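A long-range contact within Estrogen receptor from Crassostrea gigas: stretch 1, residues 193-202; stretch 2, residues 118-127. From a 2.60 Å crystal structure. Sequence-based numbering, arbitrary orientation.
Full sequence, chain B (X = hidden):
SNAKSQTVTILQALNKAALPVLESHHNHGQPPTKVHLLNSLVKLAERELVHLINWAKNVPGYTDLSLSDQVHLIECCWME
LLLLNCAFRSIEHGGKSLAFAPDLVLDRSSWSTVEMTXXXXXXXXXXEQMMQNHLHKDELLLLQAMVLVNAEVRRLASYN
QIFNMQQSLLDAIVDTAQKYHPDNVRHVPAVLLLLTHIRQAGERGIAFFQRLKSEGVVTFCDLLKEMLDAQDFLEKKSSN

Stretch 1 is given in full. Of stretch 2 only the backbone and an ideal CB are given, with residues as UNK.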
# COMPACT_ATOMS: atom_id res chain seq x y z
N LEU B 193 -7.48 5.22 -1.65
CA LEU B 193 -6.09 5.67 -1.53
C LEU B 193 -5.58 5.54 -0.10
O LEU B 193 -4.39 5.39 0.11
CB LEU B 193 -5.95 7.12 -1.98
CG LEU B 193 -6.02 7.46 -3.47
CD1 LEU B 193 -5.83 8.96 -3.67
CD2 LEU B 193 -5.00 6.67 -4.27
N LEU B 194 -6.49 5.59 0.87
CA LEU B 194 -6.08 5.38 2.25
C LEU B 194 -5.49 4.00 2.45
O LEU B 194 -4.56 3.82 3.25
CB LEU B 194 -7.25 5.56 3.20
CG LEU B 194 -7.81 6.96 3.23
CD1 LEU B 194 -8.97 7.04 4.22
CD2 LEU B 194 -6.71 7.95 3.56
N LEU B 195 -6.01 3.04 1.69
CA LEU B 195 -5.56 1.67 1.86
C LEU B 195 -4.08 1.50 1.60
O LEU B 195 -3.45 0.66 2.24
CB LEU B 195 -6.34 0.71 0.97
CG LEU B 195 -7.79 0.45 1.33
CD1 LEU B 195 -8.37 -0.59 0.37
CD2 LEU B 195 -7.94 -0.01 2.77
N THR B 196 -3.52 2.29 0.69
CA THR B 196 -2.09 2.22 0.46
C THR B 196 -1.31 2.55 1.75
O THR B 196 -0.25 1.98 2.00
CB THR B 196 -1.64 3.15 -0.65
OG1 THR B 196 -1.74 4.50 -0.18
CG2 THR B 196 -2.52 2.97 -1.90
N HIS B 197 -1.82 3.48 2.56
CA HIS B 197 -1.11 3.83 3.80
C HIS B 197 -1.26 2.76 4.86
O HIS B 197 -0.32 2.46 5.60
CB HIS B 197 -1.57 5.20 4.31
CG HIS B 197 -1.28 6.29 3.33
ND1 HIS B 197 0.01 6.68 3.02
CD2 HIS B 197 -2.10 7.00 2.51
CE1 HIS B 197 -0.03 7.61 2.08
NE2 HIS B 197 -1.29 7.82 1.75
N ILE B 198 -2.45 2.18 4.93
CA ILE B 198 -2.72 1.08 5.83
C ILE B 198 -1.80 -0.11 5.53
O ILE B 198 -1.30 -0.78 6.43
CB ILE B 198 -4.18 0.66 5.75
CG1 ILE B 198 -5.05 1.66 6.52
CG2 ILE B 198 -4.37 -0.72 6.32
CD1 ILE B 198 -4.84 1.61 8.04
N ARG B 199 -1.60 -0.37 4.24
CA ARG B 199 -0.70 -1.42 3.79
C ARG B 199 0.74 -1.14 4.24
O ARG B 199 1.43 -2.03 4.75
CB ARG B 199 -0.76 -1.54 2.27
CG ARG B 199 0.25 -2.49 1.65
CD ARG B 199 -0.10 -3.94 1.95
NE ARG B 199 -1.41 -4.36 1.44
CZ ARG B 199 -1.61 -4.97 0.26
NH1 ARG B 199 -0.59 -5.20 -0.56
NH2 ARG B 199 -2.84 -5.32 -0.10
N GLN B 200 1.19 0.09 4.06
CA GLN B 200 2.52 0.49 4.49
C GLN B 200 2.63 0.37 6.02
O GLN B 200 3.61 -0.16 6.55
CB GLN B 200 2.83 1.91 4.01
CG GLN B 200 4.24 2.35 4.32
CD GLN B 200 4.60 3.64 3.64
OE1 GLN B 200 3.73 4.47 3.34
NE2 GLN B 200 5.88 3.83 3.38
N ALA B 201 1.61 0.84 6.72
CA ALA B 201 1.61 0.72 8.17
C ALA B 201 1.62 -0.74 8.61
O ALA B 201 2.29 -1.10 9.58
CB ALA B 201 0.41 1.44 8.76
N GLY B 202 0.90 -1.59 7.89
CA GLY B 202 0.81 -3.00 8.24
C GLY B 202 2.17 -3.66 8.18
O GLY B 202 2.57 -4.39 9.09
N UNK B 118 6.27 5.96 14.01
CA UNK B 118 6.10 6.05 12.56
C UNK B 118 4.86 5.26 12.18
O UNK B 118 4.08 5.70 11.33
CB UNK B 118 7.33 5.53 11.82
N UNK B 119 4.70 4.10 12.81
CA UNK B 119 3.50 3.31 12.57
C UNK B 119 2.23 4.06 12.98
O UNK B 119 1.34 4.27 12.15
CB UNK B 119 3.59 1.98 13.33
N UNK B 120 2.13 4.49 14.23
CA UNK B 120 0.88 5.08 14.69
C UNK B 120 0.60 6.45 14.09
O UNK B 120 -0.57 6.84 13.93
CB UNK B 120 0.90 5.19 16.22
N UNK B 121 1.65 7.16 13.71
CA UNK B 121 1.47 8.46 13.07
C UNK B 121 0.80 8.33 11.72
O UNK B 121 -0.00 9.17 11.33
CB UNK B 121 2.82 9.17 12.91
N UNK B 122 1.11 7.26 11.01
CA UNK B 122 0.47 6.98 9.74
C UNK B 122 -1.00 6.55 9.95
O UNK B 122 -1.91 7.02 9.25
CB UNK B 122 1.25 5.90 8.99
N UNK B 123 -1.22 5.66 10.91
CA UNK B 123 -2.56 5.22 11.24
C UNK B 123 -3.46 6.35 11.70
O UNK B 123 -4.57 6.50 11.21
CB UNK B 123 -2.50 4.14 12.32
N UNK B 124 -2.96 7.13 12.66
CA UNK B 124 -3.68 8.29 13.18
C UNK B 124 -4.08 9.27 12.07
O UNK B 124 -5.20 9.79 12.07
CB UNK B 124 -2.82 9.01 14.22
N UNK B 125 -3.17 9.50 11.12
CA UNK B 125 -3.46 10.37 9.97
C UNK B 125 -4.55 9.76 9.10
O UNK B 125 -5.44 10.45 8.62
CB UNK B 125 -2.20 10.61 9.14
N UNK B 126 -4.46 8.45 8.88
CA UNK B 126 -5.49 7.75 8.14
C UNK B 126 -6.82 7.95 8.85
O UNK B 126 -7.83 8.23 8.20
CB UNK B 126 -5.16 6.26 8.00
N UNK B 127 -6.81 7.83 10.18
CA UNK B 127 -8.01 8.07 10.98
C UNK B 127 -8.63 9.43 10.68
O UNK B 127 -9.83 9.54 10.40
CB UNK B 127 -7.68 7.97 12.47

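The two helices run nearly antiparallel, their N-to-C directions 159° apart and their axes 9.3 Å apart at closest approach. Position 126 therefore lies beside Leu194, 123 beside Ile198 and 119 beside Ala201.

Position 118 has helical angles, and its CA-to-CB bond points sideways, with no atom of stretch 1 near the ideal CB. Stretch 1 does not restrict the choice, and a polar chain would do. It is Glu118, which makes no contact.

At 119 the bond is again sideways, but the ideal CB stands 5.0 Å from Ala201 O. Leu, Ile, Val or Met could pack lightly against this turn. Ile119 does so: its CG2 lies 4.4 Å from Ala201 O.

Positions 120, pointing away, and 121, out of reach, are left open by stretch 1: any helix-compatible residue, polar or apolar, would fit. They are Phe120 and Glu121.

The CA-to-CB bond of position 122 points toward stretch 1. Its ideal CB is 4.5 Å from Ala201 CB, a methyl small enough to leave room for a longer chain, and 5.1 Å from His197 O. Beyond lie the imidazole of His197 and the amide of Gln200, so a long polar chain suits, while an aliphatic one could fill the space without answering those groups. Gln122, extended with chi1 and chi2 both t, reaches across so that NE2 donates a hydrogen bond to Gln200 OE1 at 2.8 Å. Gln122 NE2 also sits at the edge of the His197 ring, 3.6 Å from His197 ND1. Gln122 OE1 approaches Ala201 N to 3.4 Å, but the angle is too poor for a hydrogen bond; that NH is already given to His197 O within its own helix.

Position 123 points sideways, its ideal CB 5.3 Å from Ala201 CB and 5.5 Å from Ile198 CD1. These methyls favor a modest apolar group, such as Val, Ile or Leu. Val123 places CG2 4.1 Å from Ala201 CB.

Positions 124 and 125 are out of reach and equally open to any helix-compatible residue; they are Ala124 and Ala125.

Position 126 points toward a mostly apolar surface: the ideal CB is 4.7 Å from Ile198 CD1, 5.0 Å from Leu194 CD2 and 5.3 Å from His197 CB. A branched aliphatic chain is the natural candidate. Val126, with chi1 t, sets CG1 4.2 Å from Ile198 CD1 and CG2 3.7 Å from His197 CB.

Position 127 points away, leaving its identity open; Ser127 hydrogen-bonds elsewhere in the structure.

Stretch 2 118-127: EIFEQVAAVS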
# COMPACT_ATOMS: atom_id res chain seq x y z
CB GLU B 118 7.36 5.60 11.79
CG GLU B 118 7.38 4.23 11.09
CD GLU B 118 8.73 3.96 10.39
OE1 GLU B 118 9.56 4.88 10.31
OE2 GLU B 118 8.96 2.81 9.94
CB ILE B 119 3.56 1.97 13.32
CG1 ILE B 119 4.64 1.08 12.69
CG2 ILE B 119 2.20 1.27 13.27
CD1 ILE B 119 4.96 -0.15 13.50
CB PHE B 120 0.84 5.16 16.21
CG PHE B 120 0.75 3.83 16.86
CD1 PHE B 120 0.26 2.74 16.15
CD2 PHE B 120 1.17 3.64 18.16
CE1 PHE B 120 0.18 1.50 16.74
CE2 PHE B 120 1.10 2.41 18.76
CZ PHE B 120 0.60 1.33 18.05
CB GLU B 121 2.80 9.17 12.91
CG GLU B 121 3.12 10.15 14.01
CD GLU B 121 4.41 10.88 13.74
OE1 GLU B 121 4.69 11.19 12.56
OE2 GLU B 121 5.12 11.21 14.71
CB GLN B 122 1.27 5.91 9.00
CG GLN B 122 0.91 5.76 7.54
CD GLN B 122 1.91 4.92 6.80
OE1 GLN B 122 2.57 4.05 7.38
NE2 GLN B 122 2.07 5.20 5.51
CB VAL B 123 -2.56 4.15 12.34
CG1 VAL B 123 -3.98 3.80 12.72
CG2 VAL B 123 -1.80 2.92 11.87
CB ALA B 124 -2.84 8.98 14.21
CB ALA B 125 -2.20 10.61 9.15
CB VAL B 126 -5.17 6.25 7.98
CG1 VAL B 126 -6.43 5.47 7.65
CG2 VAL B 126 -4.09 6.01 6.91
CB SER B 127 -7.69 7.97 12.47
OG SER B 127 -8.89 7.95 13.23
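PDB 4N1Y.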